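Local coordinates for tetratricopeptide repeat protein (Parabacteroides merdae ATCC 43184, PDB 4R7S), which is of unknown function but, as a tetratricopeptide repeat protein built from stacked helical hairpins, probably serves as a scaffold for binding other proteins or peptides, at residues A[78-83]-A[97-101]; A[125-129]-A[152-156]; A[209-215]-A[239-243]. One frame throughout, in Å; residues are numbered along the deposited sequence. Where two conformers were deposited one is given.

Interaction 1 of 3, residues A[78-83]-A[97-101]; sequences LENRAS and DYNTL. With EDO (1,2-ethanediol), chain H.
Two consecutive helices, 75-87 and 91-104, pack antiparallel: the axes of segments 78-83 and 97-101 approach to 9.1 Å, with 160° between their N-to-C directions and a signed crossing angle of -160°. The CA atoms come closest at Ala82 and Asp97, 5.5 Å apart. The main-chain donors of Ala82 and Ser83 are spent on the O atoms of Leu78 and Glu79, at 2.9 and 3.2 Å, and Leu101 N on Asp97 O at 2.9 Å. Asp97, buried and with chi1 near -85°, pairs with the Arg81 guanidinium in a salt bridge, Arg81 NH1 to Asp97 OD1 2.9 Å; the hydrogen bonds from Arg81 NH1 to OD1 and, at 3.2 Å, to the less surely placed Asp97 OD2 are both weak. Arg81 NH2 turns to Thr65 on helix 57-68, a weak bond. On the other flank Tyr98 (chi1 m) lays its ring over Ala82, whose CB stands 3.6 Å from the Tyr98 centroid, a CH-pi contact. The phenol is satisfied through water 1, 2.6 Å from Tyr98 OH, which donates to Glu79 O at 2.8 Å. Ser83 OG is bonded to Arg52, and Thr100 OG1 to Asn96 O. Apolar contacts close the interface, Leu78 CB 3.9 Å from Leu101 CD1 and Leu78 CD1 3.7 Å from Thr100 CG2. Helix 57-68 packs on Leu78 and Arg81, helix 109-121 on Tyr98 and Leu101. A small alanine against an aromatic ring, between antiparallel helices joined by a short turn, is typical of the helix A-helix B hairpin of a tetratricopeptide repeat.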
ATOM      1  N   LEU A  78       2.200 -15.532  -3.535  1.00 37.93           N
ATOM      2  CA  LEU A  78       1.688 -14.653  -4.584  1.00 37.53           C
ATOM      3  C   LEU A  78       1.281 -13.309  -4.032  1.00 41.69           C
ATOM      4  O   LEU A  78       1.626 -12.285  -4.614  1.00 40.69           O
ATOM      5  CB  LEU A  78       0.508 -15.307  -5.335  1.00 37.37           C
ATOM      6  CG  LEU A  78       0.881 -16.469  -6.263  1.00 40.96           C
ATOM      7  CD1 LEU A  78      -0.350 -17.224  -6.677  1.00 41.15           C
ATOM      8  CD2 LEU A  78       1.670 -15.987  -7.486  1.00 41.50           C
ATOM      9  N   GLU A  79       0.593 -13.309  -2.889  1.00 39.57           N
ATOM     10  CA  GLU A  79       0.146 -12.094  -2.207  1.00 38.93           C
ATOM     11  C   GLU A  79       1.349 -11.266  -1.728  1.00 41.68           C
ATOM     12  O   GLU A  79       1.332 -10.053  -1.876  1.00 40.43           O
ATOM     13  CB  GLU A  79      -0.779 -12.467  -1.035  1.00 40.21           C
ATOM     14  CG  GLU A  79      -1.289 -11.290  -0.226  1.00 53.94           C
ATOM     15  CD  GLU A  79      -1.963 -11.659   1.079  1.00 70.26           C
ATOM     16  OE1 GLU A  79      -2.887 -12.504   1.055  1.00 46.74           O
ATOM     17  OE2 GLU A  79      -1.601 -11.065   2.119  1.00 71.50           O
ATOM     18  N   ASN A  80       2.399 -11.908  -1.210  1.00 39.52           N
ATOM     19  CA  ASN A  80       3.559 -11.166  -0.727  1.00 40.18           C
ATOM     20  C   ASN A  80       4.426 -10.620  -1.869  1.00 44.04           C
ATOM     21  O   ASN A  80       4.825  -9.453  -1.815  1.00 44.32           O
ATOM     22  CB  ASN A  80       4.380 -12.017   0.249  1.00 41.51           C
ATOM     23  CG  ASN A  80       3.712 -12.065   1.603  1.00 59.87           C
ATOM     24  OD1 ASN A  80       3.810 -11.151   2.421  1.00 64.20           O
ATOM     25  ND2 ASN A  80       2.909 -13.056   1.824  1.00 47.60           N
ATOM     26  N   ARG A  81       4.666 -11.418  -2.907  1.00 39.91           N
ATOM     27  CA  ARG A  81       5.477 -11.003  -4.063  1.00 40.20           C
ATOM     28  C   ARG A  81       4.725  -9.944  -4.898  1.00 45.30           C
ATOM     29  O   ARG A  81       5.351  -8.998  -5.384  1.00 44.86           O
ATOM     30  CB  ARG A  81       5.841 -12.231  -4.905  1.00 38.27           C
ATOM     31  CG  ARG A  81       6.983 -12.081  -5.900  1.00 37.07           C
ATOM     32  CD  ARG A  81       6.467 -12.809  -7.117  1.00 46.84           C
ATOM     33  NE  ARG A  81       7.458 -13.516  -7.905  1.00 53.90           N
ATOM     34  CZ  ARG A  81       7.192 -14.134  -9.051  1.00 65.35           C
ATOM     35  NH1 ARG A  81       5.962 -14.115  -9.556  1.00 49.33           N
ATOM     36  NH2 ARG A  81       8.151 -14.775  -9.705  1.00 56.68           N
ATOM     37  N   ALA A  82       3.388 -10.069  -5.031  1.00 41.91           N
ATOM     38  CA  ALA A  82       2.635  -9.045  -5.764  1.00 41.95           C
ATOM     39  C   ALA A  82       2.736  -7.711  -5.022  1.00 46.44           C
ATOM     40  O   ALA A  82       2.989  -6.687  -5.652  1.00 46.40           O
ATOM     41  CB  ALA A  82       1.186  -9.457  -5.946  1.00 42.17           C
ATOM     42  N   SER A  83       2.638  -7.747  -3.678  1.00 42.53           N
ATOM     43  CA  SER A  83       2.774  -6.579  -2.818  1.00 42.23           C
ATOM     44  C   SER A  83       4.188  -6.010  -2.938  1.00 47.17           C
ATOM     45  O   SER A  83       4.358  -4.793  -2.966  1.00 48.55           O
ATOM     46  CB  SER A  83       2.471  -6.946  -1.370  1.00 44.74           C
ATOM     47  OG  SER A  83       2.679  -5.840  -0.510  1.00 53.28           O
ATOM     48  N   ASP A  97       0.641 -11.445 -10.819  1.00 42.63           N
ATOM     49  CA  ASP A  97       0.573 -12.304  -9.628  1.00 41.52           C
ATOM     50  C   ASP A  97      -0.855 -12.302  -9.010  1.00 42.94           C
ATOM     51  O   ASP A  97      -1.323 -13.377  -8.595  1.00 41.25           O
ATOM     52  CB  ASP A  97       1.627 -11.902  -8.591  1.00 42.74           C
ATOM     53  CG  ASP A  97       3.011 -12.504  -8.801  1.00 54.26           C
ATOM     54  OD1 ASP A  97       3.180 -13.317  -9.749  1.00 54.57           O
ATOM     55  OD2 ASP A  97       3.921 -12.167  -8.026  1.00 59.36           O
ATOM     56  N   TYR A  98      -1.561 -11.118  -9.008  1.00 37.57           N
ATOM     57  CA  TYR A  98      -2.950 -11.037  -8.528  1.00 36.98           C
ATOM     58  C   TYR A  98      -3.844 -11.801  -9.493  1.00 43.13           C
ATOM     59  O   TYR A  98      -4.797 -12.450  -9.066  1.00 44.00           O
ATOM     60  CB  TYR A  98      -3.450  -9.581  -8.346  1.00 37.57           C
ATOM     61  CG  TYR A  98      -2.780  -8.850  -7.194  1.00 39.03           C
ATOM     62  CD1 TYR A  98      -2.832  -9.358  -5.894  1.00 41.72           C
ATOM     63  CD2 TYR A  98      -2.120  -7.641  -7.397  1.00 37.76           C
ATOM     64  CE1 TYR A  98      -2.190  -8.713  -4.838  1.00 41.34           C
ATOM     65  CE2 TYR A  98      -1.495  -6.972  -6.344  1.00 37.62           C
ATOM     66  CZ  TYR A  98      -1.519  -7.524  -5.067  1.00 44.89           C
ATOM     67  OH  TYR A  98      -0.892  -6.907  -4.012  1.00 40.96           O
ATOM     68  N   ASN A  99      -3.500 -11.782 -10.785  1.00 39.98           N
ATOM     69  CA  ASN A  99      -4.261 -12.522 -11.785  1.00 41.05           C
ATOM     70  C   ASN A  99      -4.115 -14.021 -11.565  1.00 44.95           C
ATOM     71  O   ASN A  99      -5.114 -14.731 -11.584  1.00 44.91           O
ATOM     72  CB  ASN A  99      -3.835 -12.138 -13.182  1.00 42.56           C
ATOM     73  CG  ASN A  99      -4.351 -10.795 -13.607  1.00 55.70           C
ATOM     74  OD1 ASN A  99      -5.217 -10.162 -12.949  1.00 48.93           O
ATOM     75  ND2 ASN A  99      -3.832 -10.346 -14.745  1.00 41.29           N
ATOM     76  N   THR A 100      -2.900 -14.484 -11.286  1.00 42.02           N
ATOM     77  CA  THR A 100      -2.649 -15.889 -10.963  1.00 43.11           C
ATOM     78  C   THR A 100      -3.468 -16.234  -9.712  1.00 47.56           C
ATOM     79  O   THR A 100      -4.238 -17.203  -9.710  1.00 48.74           O
ATOM     80  CB  THR A 100      -1.124 -16.151 -10.761  1.00 47.92           C
ATOM     81  OG1 THR A 100      -0.409 -15.807 -11.949  1.00 46.61           O
ATOM     82  CG2 THR A 100      -0.820 -17.602 -10.371  1.00 43.12           C
ATOM     83  N   LEU A 101      -3.320 -15.412  -8.668  1.00 42.67           N
ATOM     84  CA  LEU A 101      -4.023 -15.602  -7.405  1.00 41.89           C
ATOM     85  C   LEU A 101      -5.547 -15.669  -7.598  1.00 46.45           C
ATOM     86  O   LEU A 101      -6.159 -16.644  -7.170  1.00 46.23           O
ATOM     87  CB  LEU A 101      -3.659 -14.465  -6.425  1.00 40.33           C
ATOM     88  CG  LEU A 101      -3.698 -14.799  -4.974  1.00 42.90           C
ATOM     89  CD1 LEU A 101      -2.915 -13.782  -4.195  1.00 43.79           C
ATOM     90  CD2 LEU A 101      -5.107 -14.840  -4.465  1.00 42.88           C
TER
HETATM   91  C1  EDO H 306       4.157 -12.790   6.401  0.70 52.72           C
HETATM   92  O1  EDO H 306       3.595 -11.589   5.859  0.70 55.04           O
HETATM   93  C2  EDO H 306       4.581 -13.775   5.269  0.70 49.49           C
HETATM   94  O2  EDO H 306       5.875 -14.311   5.536  0.70 46.15           O
HETATM   95  O   HOH W   1      -0.809  -8.258  -1.801  1.00 36.38           O

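Interaction 2 of 3, residues A[125-129]-A[152-156]; sequences YMWAE and LEKMR. With EDO (1,2-ethanediol), chain D.
Segment 125-129 opens helix 125-138, and segment 152-156 belongs to the C-terminal part of helix 143-156. They run nearly antiparallel, at 167°, with their axes 10.7 Å apart at closest approach; the nearest CA atoms are those of Tyr125 and Leu152, separated by 6.6 Å. One i to i+4 bond is made within each segment, Glu129 N to Tyr125 O and Arg156 N to Leu152 O, both 3.0 Å. Tyr125 (chi1 m) points across the gap and fills much of it. Its CD1 lies 3.5 Å from Leu152 CD1 and its CE1 3.9 Å from Met155 CB, while Arg156 CG sits over the ring face, 3.9 Å from the Tyr125 centroid, in a CH-pi contact. Leu152, with chi1 t and chi2 p, also reaches Ala128, CD1 to CB 3.9 Å, and its CD2 lies 3.7 Å from Glu129 CB; Ile120 of helix 109-121 backs this apolar patch. Water 2 stands 2.9 Å from Tyr125 OH and donates to Met155 O at 3.2 Å. Arg156 reaches across to segment 125-129, so that its guanidinium lies between two carboxylates. Arg156 NH2 lies 2.8 Å from Glu129 OE1, to which it donates. A weak second bond runs from Arg156 NH1 to Glu129 OE1 at 3.2 Å. Within segment 152-156 Arg156 NE meets Glu153 OE1 at 3.0 Å and Arg156 NH2 meets Glu153 OE2 at 3.1 Å. Beside the apolar layer, one arginine is thus shared by two glutamates in a salt-bridge network, partly compensating their charges and coupling the two helices.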
ATOM      1  N   TYR A 125     -10.661   1.608 -15.121  1.00 52.37           N
ATOM      2  CA  TYR A 125     -11.772   1.909 -14.214  1.00 50.08           C
ATOM      3  C   TYR A 125     -12.874   0.852 -14.163  1.00 53.78           C
ATOM      4  O   TYR A 125     -13.365   0.560 -13.060  1.00 53.67           O
ATOM      5  CB  TYR A 125     -12.349   3.301 -14.534  1.00 49.37           C
ATOM      6  CG  TYR A 125     -11.284   4.388 -14.462  1.00 48.75           C
ATOM      7  CD1 TYR A 125     -10.451   4.508 -13.347  1.00 49.14           C
ATOM      8  CD2 TYR A 125     -11.084   5.268 -15.522  1.00 49.39           C
ATOM      9  CE1 TYR A 125      -9.460   5.485 -13.281  1.00 48.19           C
ATOM     10  CE2 TYR A 125     -10.108   6.264 -15.460  1.00 50.27           C
ATOM     11  CZ  TYR A 125      -9.282   6.356 -14.345  1.00 57.59           C
ATOM     12  OH  TYR A 125      -8.313   7.337 -14.273  1.00 58.77           O
HETATM   13  N   MSE A 126     -13.253   0.275 -15.315  1.00 49.85           N
HETATM   14  CA  MSE A 126     -14.285  -0.759 -15.334  0.80 50.33           C
HETATM   15  C   MSE A 126     -13.807  -1.996 -14.613  1.00 52.09           C
HETATM   16  O   MSE A 126     -14.595  -2.581 -13.865  1.00 52.07           O
HETATM   17  CB  MSE A 126     -14.746  -1.122 -16.760  0.80 54.19           C
HETATM   18  CG  MSE A 126     -15.724  -0.100 -17.385  0.80 63.00           C
HETATM   19 SE   MSE A 126     -17.214   0.489 -16.215  0.60 72.03          SE
HETATM   20  CE  MSE A 126     -17.952  -1.377 -15.647  0.80 68.76           C
ATOM     21  N   TRP A 127     -12.517  -2.385 -14.787  1.00 46.86           N
ATOM     22  CA  TRP A 127     -12.030  -3.589 -14.092  1.00 46.78           C
ATOM     23  C   TRP A 127     -11.860  -3.342 -12.584  1.00 49.54           C
ATOM     24  O   TRP A 127     -12.091  -4.280 -11.819  1.00 49.19           O
ATOM     25  CB  TRP A 127     -10.740  -4.181 -14.685  1.00 45.57           C
ATOM     26  CG  TRP A 127     -10.708  -4.568 -16.143  1.00 47.39           C
ATOM     27  CD1 TRP A 127      -9.583  -4.800 -16.884  1.00 50.71           C
ATOM     28  CD2 TRP A 127     -11.820  -4.774 -17.034  1.00 47.61           C
ATOM     29  NE1 TRP A 127      -9.920  -5.125 -18.177  1.00 50.97           N
ATOM     30  CE2 TRP A 127     -11.286  -5.120 -18.298  1.00 52.57           C
ATOM     31  CE3 TRP A 127     -13.218  -4.737 -16.882  1.00 49.10           C
ATOM     32  CZ2 TRP A 127     -12.097  -5.411 -19.403  1.00 52.57           C
ATOM     33  CZ3 TRP A 127     -14.022  -4.955 -17.993  1.00 51.65           C
ATOM     34  CH2 TRP A 127     -13.463  -5.307 -19.232  1.00 53.13           C
ATOM     35  N   ALA A 128     -11.516  -2.095 -12.156  1.00 45.04           N
ATOM     36  CA  ALA A 128     -11.401  -1.745 -10.727  1.00 44.19           C
ATOM     37  C   ALA A 128     -12.773  -1.861 -10.050  1.00 49.11           C
ATOM     38  O   ALA A 128     -12.916  -2.519  -9.018  1.00 49.00           O
ATOM     39  CB  ALA A 128     -10.852  -0.346 -10.566  1.00 44.12           C
ATOM     40  N   GLU A 129     -13.792  -1.316 -10.711  1.00 46.72           N
ATOM     41  CA  GLU A 129     -15.189  -1.331 -10.292  1.00 46.50           C
ATOM     42  C   GLU A 129     -15.648  -2.770 -10.002  1.00 50.52           C
ATOM     43  O   GLU A 129     -16.224  -3.031  -8.943  1.00 50.91           O
ATOM     44  CB  GLU A 129     -16.039  -0.708 -11.414  1.00 47.84           C
ATOM     45  CG  GLU A 129     -17.319  -0.047 -10.940  1.00 61.64           C
ATOM     46  CD  GLU A 129     -18.271   0.355 -12.049  1.00 82.21           C
ATOM     47  OE1 GLU A 129     -17.894   1.202 -12.891  1.00 62.79           O
ATOM     48  OE2 GLU A 129     -19.401  -0.182 -12.073  1.00 85.09           O
ATOM     49  N   LEU A 152     -11.915   5.445  -7.093  1.00 35.92           N
ATOM     50  CA  LEU A 152     -12.185   5.152  -8.508  1.00 37.03           C
ATOM     51  C   LEU A 152     -13.017   6.260  -9.186  1.00 40.07           C
ATOM     52  O   LEU A 152     -12.640   6.750 -10.253  1.00 40.49           O
ATOM     53  CB  LEU A 152     -12.945   3.818  -8.577  1.00 38.06           C
ATOM     54  CG  LEU A 152     -13.555   3.432  -9.901  1.00 45.07           C
ATOM     55  CD1 LEU A 152     -12.485   3.144 -10.900  1.00 47.08           C
ATOM     56  CD2 LEU A 152     -14.395   2.223  -9.752  1.00 46.90           C
ATOM     57  N   GLU A 153     -14.142   6.639  -8.558  1.00 35.63           N
ATOM     58  CA  GLU A 153     -15.077   7.648  -9.063  1.00 34.34           C
ATOM     59  C   GLU A 153     -14.428   8.992  -9.175  1.00 39.52           C
ATOM     60  O   GLU A 153     -14.628   9.672 -10.184  1.00 41.35           O
ATOM     61  CB  GLU A 153     -16.337   7.723  -8.201  1.00 34.66           C
ATOM     62  CG  GLU A 153     -17.262   6.524  -8.365  1.00 37.32           C
ATOM     63  CD  GLU A 153     -17.763   6.117  -9.745  1.00 52.46           C
ATOM     64  OE1 GLU A 153     -17.403   6.764 -10.756  1.00 37.22           O
ATOM     65  OE2 GLU A 153     -18.534   5.134  -9.808  1.00 59.19           O
ATOM     66  N   LYS A 154     -13.630   9.371  -8.167  1.00 35.27           N
ATOM     67  CA  LYS A 154     -12.841  10.598  -8.174  1.00 34.39           C
ATOM     68  C   LYS A 154     -11.863  10.583  -9.388  1.00 39.62           C
ATOM     69  O   LYS A 154     -11.824  11.539 -10.151  1.00 41.19           O
ATOM     70  CB  LYS A 154     -12.069  10.702  -6.850  1.00 36.10           C
ATOM     71  CG  LYS A 154     -10.958  11.758  -6.873  1.00 42.02           C
ATOM     72  CD  LYS A 154     -10.113  11.755  -5.615  1.00 39.32           C
ATOM     73  CE  LYS A 154      -8.937  10.817  -5.712  1.00 37.88           C
ATOM     74  NZ  LYS A 154      -8.283  10.704  -4.393  1.00 48.33           N
HETATM   75  N   MSE A 155     -11.100   9.494  -9.580  1.00 35.79           N
HETATM   76  CA  MSE A 155     -10.130   9.406 -10.692  1.00 35.34           C
HETATM   77  C   MSE A 155     -10.804   9.418 -12.086  1.00 44.41           C
HETATM   78  O   MSE A 155     -10.193   9.873 -13.061  1.00 46.29           O
HETATM   79  CB  MSE A 155      -9.243   8.178 -10.538  1.00 35.72           C
HETATM   80  CG  MSE A 155      -8.388   8.192  -9.262  1.00 39.76           C
HETATM   81 SE   MSE A 155      -7.293   9.790  -8.931  0.75 45.13          SE
HETATM   82  CE  MSE A 155      -6.473  10.008 -10.758  1.00 43.96           C
ATOM     83  N   ARG A 156     -12.055   8.922 -12.168  1.00 40.78           N
ATOM     84  CA  ARG A 156     -12.902   8.903 -13.366  1.00 40.08           C
ATOM     85  C   ARG A 156     -13.503  10.284 -13.690  1.00 42.68           C
ATOM     86  O   ARG A 156     -14.034  10.487 -14.779  1.00 43.29           O
ATOM     87  CB  ARG A 156     -14.077   7.972 -13.100  1.00 39.97           C
ATOM     88  CG  ARG A 156     -13.852   6.580 -13.461  1.00 43.71           C
ATOM     89  CD  ARG A 156     -15.099   6.070 -14.100  1.00 43.71           C
ATOM     90  NE  ARG A 156     -16.000   5.490 -13.121  1.00 35.09           N
ATOM     91  CZ  ARG A 156     -16.322   4.210 -13.091  1.00 55.38           C
ATOM     92  NH1 ARG A 156     -15.807   3.368 -13.981  1.00 44.97           N
ATOM     93  NH2 ARG A 156     -17.171   3.757 -12.173  1.00 40.71           N
TER
HETATM   94  C1  EDO D 302      -5.776   8.324  -3.337  1.00 67.57           C
HETATM   95  O1  EDO D 302      -6.074   8.259  -4.727  1.00 65.06           O
HETATM   96  C2  EDO D 302      -6.101   6.976  -2.608  1.00 70.28           C
HETATM   97  O2  EDO D 302      -5.310   5.884  -3.067  1.00 72.21           O
HETATM   98  O   HOH W   2      -8.815   9.602 -15.975  1.00 59.00           O

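Interaction 3 of 3, residues A[209-215]-A[239-243]; sequences PTANLYV and SMGYN
A helix start meets the turn between two later helices. Thr210, with chi1 p, is the N-cap of helix 211-223: its OG1 accepts a weak bond from Leu213 N at 3.4 Å, and the same oxygen is bonded to Glu181. Opposite, helix 227-238 ends in a Schellman motif at Gly241, whose phi of 89° would push a CB against the preceding carbonyl; Asn243 then N-caps helix 244-252. The CA atoms of Ala211 and Met240 are 5.7 Å apart. Met240, a selenomethionine with chi1 m, chi2 t and chi3 p, extends along the helix start, placing CE 3.3 Å from Pro209 O and SE 3.7 Å from Tyr214 CD2, an oblique Met-aromatic contact; Met240 CB rests 3.8 Å from Ala211 CB. Tyr242 (chi1 t, chi2 90°) presents a ring face to Val215, whose CG2 stands 3.4 Å from the Tyr242 centroid and almost on the ring normal, a CH-pi contact. Asn212 OD1 approaches the ring edge, 3.1 Å from Tyr242 CE1. No hydrogen bond joins the two segments. The loop thus packs on the start of helix 211-223 where one helical hairpin meets the next helix, near the C-terminal end of a probably TPR-like solenoid.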
ATOM      1  N   PRO A 209      -1.663  14.145  10.912  1.00 52.31           N
ATOM      2  CA  PRO A 209      -1.770  13.990   9.450  1.00 52.20           C
ATOM      3  C   PRO A 209      -0.633  13.183   8.806  1.00 55.85           C
ATOM      4  O   PRO A 209       0.477  13.085   9.346  1.00 55.79           O
ATOM      5  CB  PRO A 209      -1.738  15.443   8.939  1.00 53.78           C
ATOM      6  CG  PRO A 209      -2.057  16.285  10.119  1.00 57.66           C
ATOM      7  CD  PRO A 209      -1.495  15.566  11.288  1.00 53.20           C
ATOM      8  N   THR A 210      -0.927  12.620   7.625  1.00 51.12           N
ATOM      9  CA  THR A 210       0.055  11.905   6.823  1.00 50.43           C
ATOM     10  C   THR A 210       0.862  12.936   6.037  1.00 51.95           C
ATOM     11  O   THR A 210       0.447  14.101   5.941  1.00 51.08           O
ATOM     12  CB  THR A 210      -0.614  10.865   5.884  1.00 58.13           C
ATOM     13  OG1 THR A 210      -1.306  11.532   4.815  1.00 62.40           O
ATOM     14  CG2 THR A 210      -1.534   9.896   6.626  1.00 51.93           C
ATOM     15  N   ALA A 211       1.985  12.497   5.446  1.00 47.14           N
ATOM     16  CA  ALA A 211       2.843  13.318   4.597  1.00 46.95           C
ATOM     17  C   ALA A 211       2.029  13.862   3.412  1.00 49.61           C
ATOM     18  O   ALA A 211       2.163  15.037   3.043  1.00 49.25           O
ATOM     19  CB  ALA A 211       4.010  12.479   4.095  1.00 48.10           C
ATOM     20  N   ASN A 212       1.127  13.002   2.863  1.00 43.99           N
ATOM     21  CA  ASN A 212       0.226  13.299   1.752  1.00 42.27           C
ATOM     22  C   ASN A 212      -0.650  14.503   2.058  1.00 45.95           C
ATOM     23  O   ASN A 212      -0.863  15.341   1.178  1.00 45.70           O
ATOM     24  CB  ASN A 212      -0.640  12.078   1.452  1.00 41.07           C
ATOM     25  CG  ASN A 212       0.005  11.067   0.539  1.00 57.93           C
ATOM     26  OD1 ASN A 212       1.179  11.142   0.193  1.00 57.86           O
ATOM     27  ND2 ASN A 212      -0.756  10.094   0.114  1.00 53.23           N
ATOM     28  N   LEU A 213      -1.119  14.609   3.321  1.00 42.09           N
ATOM     29  CA  LEU A 213      -1.961  15.707   3.743  1.00 41.25           C
ATOM     30  C   LEU A 213      -1.144  16.992   3.870  1.00 44.90           C
ATOM     31  O   LEU A 213      -1.693  18.073   3.619  1.00 44.28           O
ATOM     32  CB  LEU A 213      -2.733  15.389   5.037  1.00 40.85           C
ATOM     33  CG  LEU A 213      -4.007  16.224   5.213  1.00 44.26           C
ATOM     34  CD1 LEU A 213      -5.085  15.840   4.183  1.00 43.54           C
ATOM     35  CD2 LEU A 213      -4.502  16.207   6.653  1.00 44.91           C
ATOM     36  N   TYR A 214       0.166  16.889   4.192  1.00 41.79           N
ATOM     37  CA  TYR A 214       1.015  18.083   4.245  1.00 41.54           C
ATOM     38  C   TYR A 214       1.229  18.592   2.819  1.00 44.09           C
ATOM     39  O   TYR A 214       1.126  19.793   2.597  1.00 43.20           O
ATOM     40  CB  TYR A 214       2.348  17.824   4.961  1.00 43.84           C
ATOM     41  CG  TYR A 214       2.294  17.981   6.466  1.00 46.55           C
ATOM     42  CD1 TYR A 214       2.430  19.234   7.062  1.00 48.68           C
ATOM     43  CD2 TYR A 214       2.143  16.876   7.298  1.00 47.69           C
ATOM     44  CE1 TYR A 214       2.371  19.390   8.449  1.00 49.38           C
ATOM     45  CE2 TYR A 214       2.101  17.016   8.691  1.00 48.98           C
ATOM     46  CZ  TYR A 214       2.240  18.275   9.263  1.00 58.17           C
ATOM     47  OH  TYR A 214       2.260  18.421  10.636  1.00 59.10           O
ATOM     48  N   VAL A 215       1.426  17.672   1.836  1.00 41.16           N
ATOM     49  CA  VAL A 215       1.564  18.033   0.406  1.00 40.78           C
ATOM     50  C   VAL A 215       0.267  18.716  -0.046  1.00 44.00           C
ATOM     51  O   VAL A 215       0.325  19.796  -0.626  1.00 43.58           O
ATOM     52  CB  VAL A 215       1.927  16.823  -0.501  1.00 44.41           C
ATOM     53  CG1 VAL A 215       1.715  17.134  -1.987  1.00 44.24           C
ATOM     54  CG2 VAL A 215       3.352  16.365  -0.257  1.00 44.14           C
ATOM     55  N   SER A 239      10.461  15.490   5.224  1.00 51.27           N
ATOM     56  CA  SER A 239      10.968  14.957   6.486  1.00 50.47           C
ATOM     57  C   SER A 239      10.181  13.707   6.923  1.00 54.46           C
ATOM     58  O   SER A 239      10.630  12.988   7.818  1.00 55.29           O
ATOM     59  CB  SER A 239      10.908  16.024   7.575  1.00 52.26           C
ATOM     60  OG  SER A 239       9.634  16.087   8.196  1.00 59.73           O
HETATM   61  N   MSE A 240       9.006  13.461   6.290  1.00 48.96           N
HETATM   62  CA  MSE A 240       8.119  12.336   6.590  1.00 47.06           C
HETATM   63  C   MSE A 240       8.215  11.213   5.534  1.00 53.73           C
HETATM   64  O   MSE A 240       7.481  10.216   5.618  1.00 53.76           O
HETATM   65  CB  MSE A 240       6.679  12.840   6.734  1.00 47.59           C
HETATM   66  CG  MSE A 240       6.470  13.594   8.034  1.00 52.56           C
HETATM   67 SE   MSE A 240       4.717  14.397   8.181  0.75 57.09          SE
HETATM   68  CE  MSE A 240       3.693  12.745   8.580  1.00 53.37           C
ATOM     69  N   GLY A 241       9.125  11.378   4.570  1.00 51.66           N
ATOM     70  CA  GLY A 241       9.372  10.380   3.535  1.00 51.41           C
ATOM     71  C   GLY A 241       8.545  10.450   2.267  1.00 54.62           C
ATOM     72  O   GLY A 241       8.447   9.441   1.557  1.00 55.30           O
ATOM     73  N   TYR A 242       7.977  11.631   1.932  1.00 48.94           N
ATOM     74  CA  TYR A 242       7.237  11.807   0.676  1.00 47.68           C
ATOM     75  C   TYR A 242       8.228  11.796  -0.480  1.00 53.82           C
ATOM     76  O   TYR A 242       9.341  12.301  -0.296  1.00 54.57           O
ATOM     77  CB  TYR A 242       6.440  13.133   0.687  1.00 47.48           C
ATOM     78  CG  TYR A 242       5.448  13.267  -0.451  1.00 47.04           C
ATOM     79  CD1 TYR A 242       4.132  12.822  -0.315  1.00 47.45           C
ATOM     80  CD2 TYR A 242       5.818  13.847  -1.661  1.00 48.91           C
ATOM     81  CE1 TYR A 242       3.218  12.932  -1.367  1.00 47.91           C
ATOM     82  CE2 TYR A 242       4.910  13.973  -2.711  1.00 50.89           C
ATOM     83  CZ  TYR A 242       3.610  13.516  -2.560  1.00 55.22           C
ATOM     84  OH  TYR A 242       2.714  13.646  -3.595  1.00 57.19           O
ATOM     85  N   ASN A 243       7.829  11.264  -1.672  1.00 51.20           N
ATOM     86  CA  ASN A 243       8.663  11.200  -2.885  1.00 52.38           C
ATOM     87  C   ASN A 243       9.561  12.448  -3.031  1.00 58.52           C
ATOM     88  O   ASN A 243       9.070  13.563  -3.261  1.00 58.30           O
ATOM     89  CB  ASN A 243       7.830  10.994  -4.165  1.00 52.93           C
ATOM     90  CG  ASN A 243       8.680  10.652  -5.379  1.00 76.53           C
ATOM     91  OD1 ASN A 243       9.353  11.499  -5.968  1.00 71.01           O
ATOM     92  ND2 ASN A 243       8.697   9.393  -5.767  1.00 70.88           N
TER

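From the N terminus the three contacts follow in series, with none nested in or crossing another. Interaction 1 closes the shortest loop, 13 residues between its segments, bringing adjacent helices 75-87 and 91-104 together as one hairpin. Interaction 2 spans 22 residues and joins helix 125-138, the second of its hairpin, to helix 143-156, the first of the next. Interaction 3 reaches further in topology: its 23 intervening residues contain helix 227-238, so it ties the start of helix 211-223 to the turn before helix 244-252. The centres of interactions 1 and 3 lie about 28 Å apart, on opposite sides of the chain's centre, and the three contacts mark separate levels along one helical array.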